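Local atomic coordinates of EF0056 (PDB entry 6ORI), a protein that is part of the N-terminal region of an enterococcal surface protein, with immunoglobulin-like domains, of unknown function but probably linked to biofilm formation. Residues Tyr276-Met282 against Tyr344-Lys350; Phe31-Gln35 against His244-Lys248. All blocks are in the same frame, centred on the assembly; numbering follows the deposited sequence.

Contact 1 (Tyr276-Met282 against Tyr344-Lys350)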
loop_
_atom_site.group_PDB
_atom_site.type_symbol
_atom_site.label_atom_id
_atom_site.label_comp_id
_atom_site.label_asym_id
_atom_site.label_seq_id
_atom_site.Cartn_x
_atom_site.Cartn_y
_atom_site.Cartn_z
ATOM N N TYR A 276 -7.535 21.749 -5.342
ATOM C CA TYR A 276 -8.806 21.028 -5.443
ATOM C C TYR A 276 -9.156 20.234 -4.185
ATOM O O TYR A 276 -10.128 19.465 -4.170
ATOM C CB TYR A 276 -8.767 20.089 -6.635
ATOM C CG TYR A 276 -8.639 20.818 -7.944
ATOM C CD1 TYR A 276 -9.707 21.532 -8.459
ATOM C CD2 TYR A 276 -7.442 20.833 -8.635
ATOM C CE1 TYR A 276 -9.595 22.211 -9.660
ATOM C CE2 TYR A 276 -7.323 21.506 -9.841
ATOM C CZ TYR A 276 -8.401 22.194 -10.339
ATOM O OH TYR A 276 -8.289 22.874 -11.535
ATOM N N VAL A 277 -8.361 20.408 -3.144
ATOM C CA VAL A 277 -8.650 19.776 -1.860
ATOM C C VAL A 277 -9.040 20.865 -0.888
ATOM O O VAL A 277 -8.353 21.893 -0.804
ATOM C CB VAL A 277 -7.443 18.991 -1.350
ATOM C CG1 VAL A 277 -7.683 18.506 0.073
ATOM C CG2 VAL A 277 -7.180 17.801 -2.250
ATOM N N SER A 278 -10.156 20.678 -0.185
ATOM C CA SER A 278 -10.595 21.616 0.842
ATOM C C SER A 278 -10.252 21.001 2.199
ATOM O O SER A 278 -9.075 20.927 2.563
ATOM C CB SER A 278 -12.086 21.950 0.697
ATOM O OG SER A 278 -12.918 20.813 0.836
ATOM N N GLY A 279 -11.250 20.494 2.909
ATOM C CA GLY A 279 -11.002 19.869 4.187
ATOM C C GLY A 279 -10.148 18.621 4.053
ATOM O O GLY A 279 -10.220 17.871 3.078
ATOM N N ILE A 280 -9.353 18.394 5.086
ATOM C CA ILE A 280 -8.526 17.201 5.200
ATOM C C ILE A 280 -8.760 16.664 6.593
ATOM O O ILE A 280 -8.444 17.336 7.581
ATOM C CB ILE A 280 -7.034 17.490 4.985
ATOM C CG1 ILE A 280 -6.842 18.176 3.639
ATOM C CG2 ILE A 280 -6.228 16.196 5.067
ATOM C CD1 ILE A 280 -5.489 18.778 3.446
ATOM N N GLN A 281 -9.342 15.476 6.686
ATOM C CA GLN A 281 -9.629 14.841 7.971
ATOM C C GLN A 281 -8.662 13.722 8.253
ATOM O O GLN A 281 -8.303 12.969 7.352
ATOM C CB GLN A 281 -11.045 14.243 8.024
ATOM C CG GLN A 281 -12.136 15.193 7.563
ATOM C CD GLN A 281 -13.537 14.668 7.814
ATOM O OE1 GLN A 281 -13.775 13.488 8.070
ATOM N NE2 GLN A 281 -14.498 15.579 7.751
ATOM N N MET A 282 -8.266 13.586 9.509
ATOM C CA MET A 282 -7.497 12.436 9.965
ATOM C C MET A 282 -8.453 11.516 10.679
ATOM O O MET A 282 -9.230 11.964 11.564
ATOM C CB MET A 282 -6.409 12.881 10.937
ATOM C CG MET A 282 -5.387 11.816 11.219
ATOM S SD MET A 282 -4.154 12.483 12.336
ATOM C CE MET A 282 -2.997 11.125 12.352
ATOM N N TYR A 344 -6.251 9.384 5.890
ATOM C CA TYR A 344 -6.437 10.779 5.541
ATOM C C TYR A 344 -7.542 10.899 4.513
ATOM O O TYR A 344 -7.582 10.153 3.506
ATOM C CB TYR A 344 -5.133 11.364 4.996
ATOM C CG TYR A 344 -3.983 11.231 5.953
ATOM C CD1 TYR A 344 -3.941 11.990 7.116
ATOM C CD2 TYR A 344 -2.922 10.382 5.693
ATOM C CE1 TYR A 344 -2.931 11.889 7.994
ATOM C CE2 TYR A 344 -1.873 10.269 6.590
ATOM C CZ TYR A 344 -1.877 11.042 7.723
ATOM O OH TYR A 344 -0.885 11.004 8.657
ATOM N N VAL A 345 -8.476 11.803 4.764
ATOM C CA VAL A 345 -9.613 12.034 3.887
ATOM C C VAL A 345 -9.446 13.402 3.217
ATOM O O VAL A 345 -9.533 14.433 3.890
ATOM C CB VAL A 345 -10.916 11.984 4.684
ATOM C CG1 VAL A 345 -12.092 12.213 3.776
ATOM C CG2 VAL A 345 -11.062 10.666 5.438
ATOM N N LEU A 346 -9.212 13.405 1.912
ATOM C CA LEU A 346 -8.967 14.627 1.144
ATOM C C LEU A 346 -10.255 14.981 0.449
ATOM O O LEU A 346 -10.577 14.412 -0.584
ATOM C CB LEU A 346 -7.865 14.397 0.095
ATOM C CG LEU A 346 -6.564 13.729 0.564
ATOM C CD1 LEU A 346 -5.597 13.566 -0.584
ATOM C CD2 LEU A 346 -5.918 14.542 1.646
ATOM N N GLN A 347 -11.004 15.909 1.015
ATOM C CA GLN A 347 -12.270 16.313 0.434
ATOM C C GLN A 347 -12.035 17.126 -0.820
ATOM O O GLN A 347 -11.239 18.052 -0.828
ATOM C CB GLN A 347 -13.064 17.124 1.446
ATOM C CG GLN A 347 -13.290 16.380 2.766
ATOM C CD GLN A 347 -14.408 16.972 3.589
ATOM O OE1 GLN A 347 -14.674 18.173 3.523
ATOM N NE2 GLN A 347 -15.077 16.131 4.372
ATOM N N LEU A 348 -12.694 16.751 -1.906
ATOM C CA LEU A 348 -12.541 17.471 -3.158
ATOM C C LEU A 348 -13.460 18.685 -3.215
ATOM O O LEU A 348 -14.558 18.673 -2.686
ATOM C CB LEU A 348 -12.846 16.539 -4.322
ATOM C CG LEU A 348 -11.947 15.308 -4.415
ATOM C CD1 LEU A 348 -12.456 14.415 -5.522
ATOM C CD2 LEU A 348 -10.505 15.670 -4.629
ATOM N N THR A 349 -13.010 19.726 -3.915
ATOM C CA THR A 349 -13.767 20.973 -4.028
ATOM C C THR A 349 -14.806 20.899 -5.120
ATOM O O THR A 349 -15.746 21.696 -5.131
ATOM C CB THR A 349 -12.854 22.136 -4.378
ATOM O OG1 THR A 349 -12.144 21.805 -5.566
ATOM C CG2 THR A 349 -11.870 22.428 -3.257
ATOM N N LYS A 350 -14.626 19.977 -6.051
ATOM C CA LYS A 350 -15.610 19.733 -7.097
ATOM C C LYS A 350 -15.463 18.280 -7.524
ATOM O O LYS A 350 -14.485 17.619 -7.158
ATOM C CB LYS A 350 -15.422 20.701 -8.271
ATOM C CG LYS A 350 -14.057 20.671 -8.872
ATOM C CD LYS A 350 -13.848 21.815 -9.856
ATOM C CE LYS A 350 -13.772 23.143 -9.144
ATOM N NZ LYS A 350 -13.408 24.257 -10.056
#
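Tyr276, Gln347 and Gln281 lose the most surface where strand 277-282 pairs antiparallel with strand 344-348, the axes 4.6 Å apart. Tyr276 stands at the start of the ladder: its O accepts from Thr349 N at 2.9 Å, and its ring turns an edge to the hydroxyl of Thr349, CD1 to OG1 3.8 Å. The tips of Tyr276 and Lys350 converge on Glu358. Gln347 uses its backbone twice, O accepting from Ser278 N at 2.9 Å and N donating to Gly279 O at 3.0 Å. Between the Val277-Leu348 and Ile280-Leu346 pairs the register slips by one residue, a beta bulge at Ser278 and Gly279. Past the bulge the regular register resumes at Ile280, and Gln281 pairs with Val345, N to O 3.0 Å and O to N 2.8 Å. Gln281 NE2 and Gln347 NE2, two donors 3.5 Å apart, do not bond each other: Gln281 OE1 accepts from His283 NE2 and Ser233 N, while Gln347 NE2 donates to Ser233 O. On the other face Val277, Ile280, Met282, Tyr344, Leu346 and Leu348 form an apolar layer, with Ile280 CG2 3.8 Å from Leu346 CD2. Val277, Met282, Tyr344 and Leu346 pack on strand 264-269 of the facing sheet, as in an immunoglobulin-like sandwich, and Ile280 on loop residues Leu305 and Ile307; strands 239-248 and 300-304 flank the pair, and helix 352-359 covers Tyr276 and Leu348.

Contact 2 (Phe31-Gln35 against His244-Lys248)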
loop_
_atom_site.group_PDB
_atom_site.type_symbol
_atom_site.label_atom_id
_atom_site.label_comp_id
_atom_site.label_asym_id
_atom_site.label_seq_id
_atom_site.Cartn_x
_atom_site.Cartn_y
_atom_site.Cartn_z
ATOM N N PHE A 31 -7.217 -12.449 8.605
ATOM C CA PHE A 31 -5.938 -11.983 8.051
ATOM C C PHE A 31 -5.850 -10.498 8.310
ATOM O O PHE A 31 -6.883 -9.821 8.327
ATOM C CB PHE A 31 -5.863 -12.273 6.559
ATOM C CG PHE A 31 -5.966 -13.735 6.240
ATOM C CD1 PHE A 31 -7.195 -14.341 6.047
ATOM C CD2 PHE A 31 -4.834 -14.517 6.145
ATOM C CE1 PHE A 31 -7.284 -15.687 5.772
ATOM C CE2 PHE A 31 -4.920 -15.853 5.881
ATOM C CZ PHE A 31 -6.143 -16.441 5.706
ATOM N N SER A 32 -4.655 -9.950 8.497
ATOM C CA SER A 32 -4.535 -8.517 8.709
ATOM C C SER A 32 -3.506 -7.825 7.842
ATOM O O SER A 32 -3.536 -6.614 7.768
ATOM C CB SER A 32 -4.296 -8.172 10.181
ATOM O OG SER A 32 -3.130 -8.797 10.659
ATOM N N ASP A 33 -2.626 -8.539 7.155
ATOM C CA ASP A 33 -1.654 -7.843 6.318
ATOM C C ASP A 33 -1.160 -8.727 5.197
ATOM O O ASP A 33 -0.995 -9.935 5.353
ATOM C CB ASP A 33 -0.471 -7.380 7.166
ATOM C CG ASP A 33 0.231 -6.150 6.615
ATOM O OD1 ASP A 33 -0.219 -5.528 5.620
ATOM O OD2 ASP A 33 1.225 -5.733 7.264
ATOM N N LEU A 34 -0.957 -8.081 4.052
ATOM C CA LEU A 34 -0.326 -8.702 2.896
ATOM C C LEU A 34 0.313 -7.579 2.112
ATOM O O LEU A 34 -0.357 -6.619 1.738
ATOM C CB LEU A 34 -1.376 -9.438 2.069
ATOM C CG LEU A 34 -0.879 -10.219 0.863
ATOM C CD1 LEU A 34 0.059 -11.337 1.279
ATOM C CD2 LEU A 34 -2.067 -10.763 0.079
ATOM N N GLN A 35 1.627 -7.647 1.915
ATOM C CA GLN A 35 2.359 -6.590 1.234
ATOM C C GLN A 35 3.359 -7.166 0.257
ATOM O O GLN A 35 3.933 -8.227 0.499
ATOM C CB GLN A 35 3.134 -5.741 2.228
ATOM C CG GLN A 35 2.322 -5.096 3.311
ATOM C CD GLN A 35 1.463 -3.981 2.818
ATOM O OE1 GLN A 35 1.730 -3.358 1.791
ATOM N NE2 GLN A 35 0.405 -3.728 3.537
ATOM N N HIS A 244 -2.549 4.990 4.999
ATOM C CA HIS A 244 -1.142 4.788 5.282
ATOM C C HIS A 244 -1.045 3.614 6.233
ATOM O O HIS A 244 -1.460 3.697 7.387
ATOM C CB HIS A 244 -0.563 6.064 5.901
ATOM C CG HIS A 244 0.887 5.963 6.266
ATOM N ND1 HIS A 244 1.452 6.742 7.260
ATOM C CD2 HIS A 244 1.897 5.231 5.740
ATOM C CE1 HIS A 244 2.736 6.464 7.347
ATOM N NE2 HIS A 244 3.028 5.537 6.446
ATOM N N LYS A 245 -0.527 2.495 5.734
ATOM C CA LYS A 245 -0.477 1.277 6.522
ATOM C C LYS A 245 0.958 0.926 6.904
ATOM O O LYS A 245 1.856 0.940 6.059
ATOM C CB LYS A 245 -1.142 0.124 5.764
ATOM C CG LYS A 245 -1.296 -1.140 6.599
ATOM C CD LYS A 245 -2.103 -2.224 5.879
ATOM C CE LYS A 245 -2.382 -3.405 6.801
ATOM N NZ LYS A 245 -3.195 -4.427 6.101
ATOM N N LEU A 246 1.155 0.646 8.183
ATOM C CA LEU A 246 2.455 0.323 8.752
ATOM C C LEU A 246 2.477 -1.123 9.188
ATOM O O LEU A 246 1.625 -1.559 9.977
ATOM C CB LEU A 246 2.766 1.233 9.945
ATOM C CG LEU A 246 2.759 2.718 9.606
ATOM C CD1 LEU A 246 2.966 3.510 10.866
ATOM C CD2 LEU A 246 3.825 3.054 8.622
ATOM N N THR A 247 3.418 -1.866 8.631
ATOM C CA THR A 247 3.650 -3.270 8.950
ATOM C C THR A 247 4.755 -3.305 9.995
ATOM O O THR A 247 5.862 -2.802 9.738
ATOM C CB THR A 247 4.114 -3.969 7.672
ATOM O OG1 THR A 247 3.091 -3.859 6.662
ATOM C CG2 THR A 247 4.503 -5.421 7.918
ATOM N N LYS A 248 4.480 -3.889 11.147
ATOM C CA LYS A 248 5.472 -3.942 12.201
ATOM C C LYS A 248 6.484 -5.064 12.028
ATOM O O LYS A 248 6.235 -6.053 11.349
ATOM C CB LYS A 248 4.783 -4.125 13.547
ATOM C CG LYS A 248 3.890 -2.967 13.950
ATOM C CD LYS A 248 3.286 -3.217 15.353
ATOM C CE LYS A 248 2.349 -2.119 15.772
ATOM N NZ LYS A 248 1.909 -2.331 17.188
HETATM O O HOH W 1 -2.590 -5.368 3.285
#
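A buried polar cluster bridges two sheets here, built round the carboxylate of Asp33 and the ammonium group of Lys245. Lys245 reaches across fully extended, and its NZ donates to Ser32 O at 2.8 Å; Lys245 NZ also makes a salt bridge to Asp33 OD1 at 3.2 Å, a weak hydrogen bond. The other carboxylate oxygen, Asp33 OD2, accepts from Thr247 OG1 at 2.7 Å. The cluster sits at the interface between two beta-rich, probably immunoglobulin-like parts of the chain; with strand axes crossing at -96° and no closer than 8.9 Å, side chains must span the gap. A classic beta bulge, Ser32 and Asp33 set against Lys58 of strand 50-59, places Ser32 O and the Asp33 carboxylate both within reach of Lys245 NZ. Gln35 NE2 donates to Asp33 OD1 at 2.8 Å and also packs on the lysine chain, Gln35 NE2 to Lys245 CD 3.7 Å. Water 1 accepts from Lys245 NZ at 3.0 Å and from Leu34 N at 3.3 Å, and Tyr292 OH is a further partner of the ammonium group. The CA-to-CB bond of Leu34 points away from 244-248; its side chain packs on Ile169 and Leu171 of strand 166-173.

In the fold
Both contacts involve the five-stranded sheet, in which strands 340-348 and 239-248 are neighbours; their centres lie 24 Å apart and their nearest atoms about 4 Å. Contact 1 is internal to that sheet and lies toward the periphery, partly buried: backbone hydrogen bonds in ladder form carry it, with an apolar face turned inward and polar or exposed residues near the bulge. Contact 2 lies nearer the middle of the chain, largely buried, and joins this sheet to the one that holds strands 31-38 and 50-59. It buries 213 Å² against 721 Å² and works mainly through side chains, with one backbone carbonyl, a salt bridge and a water.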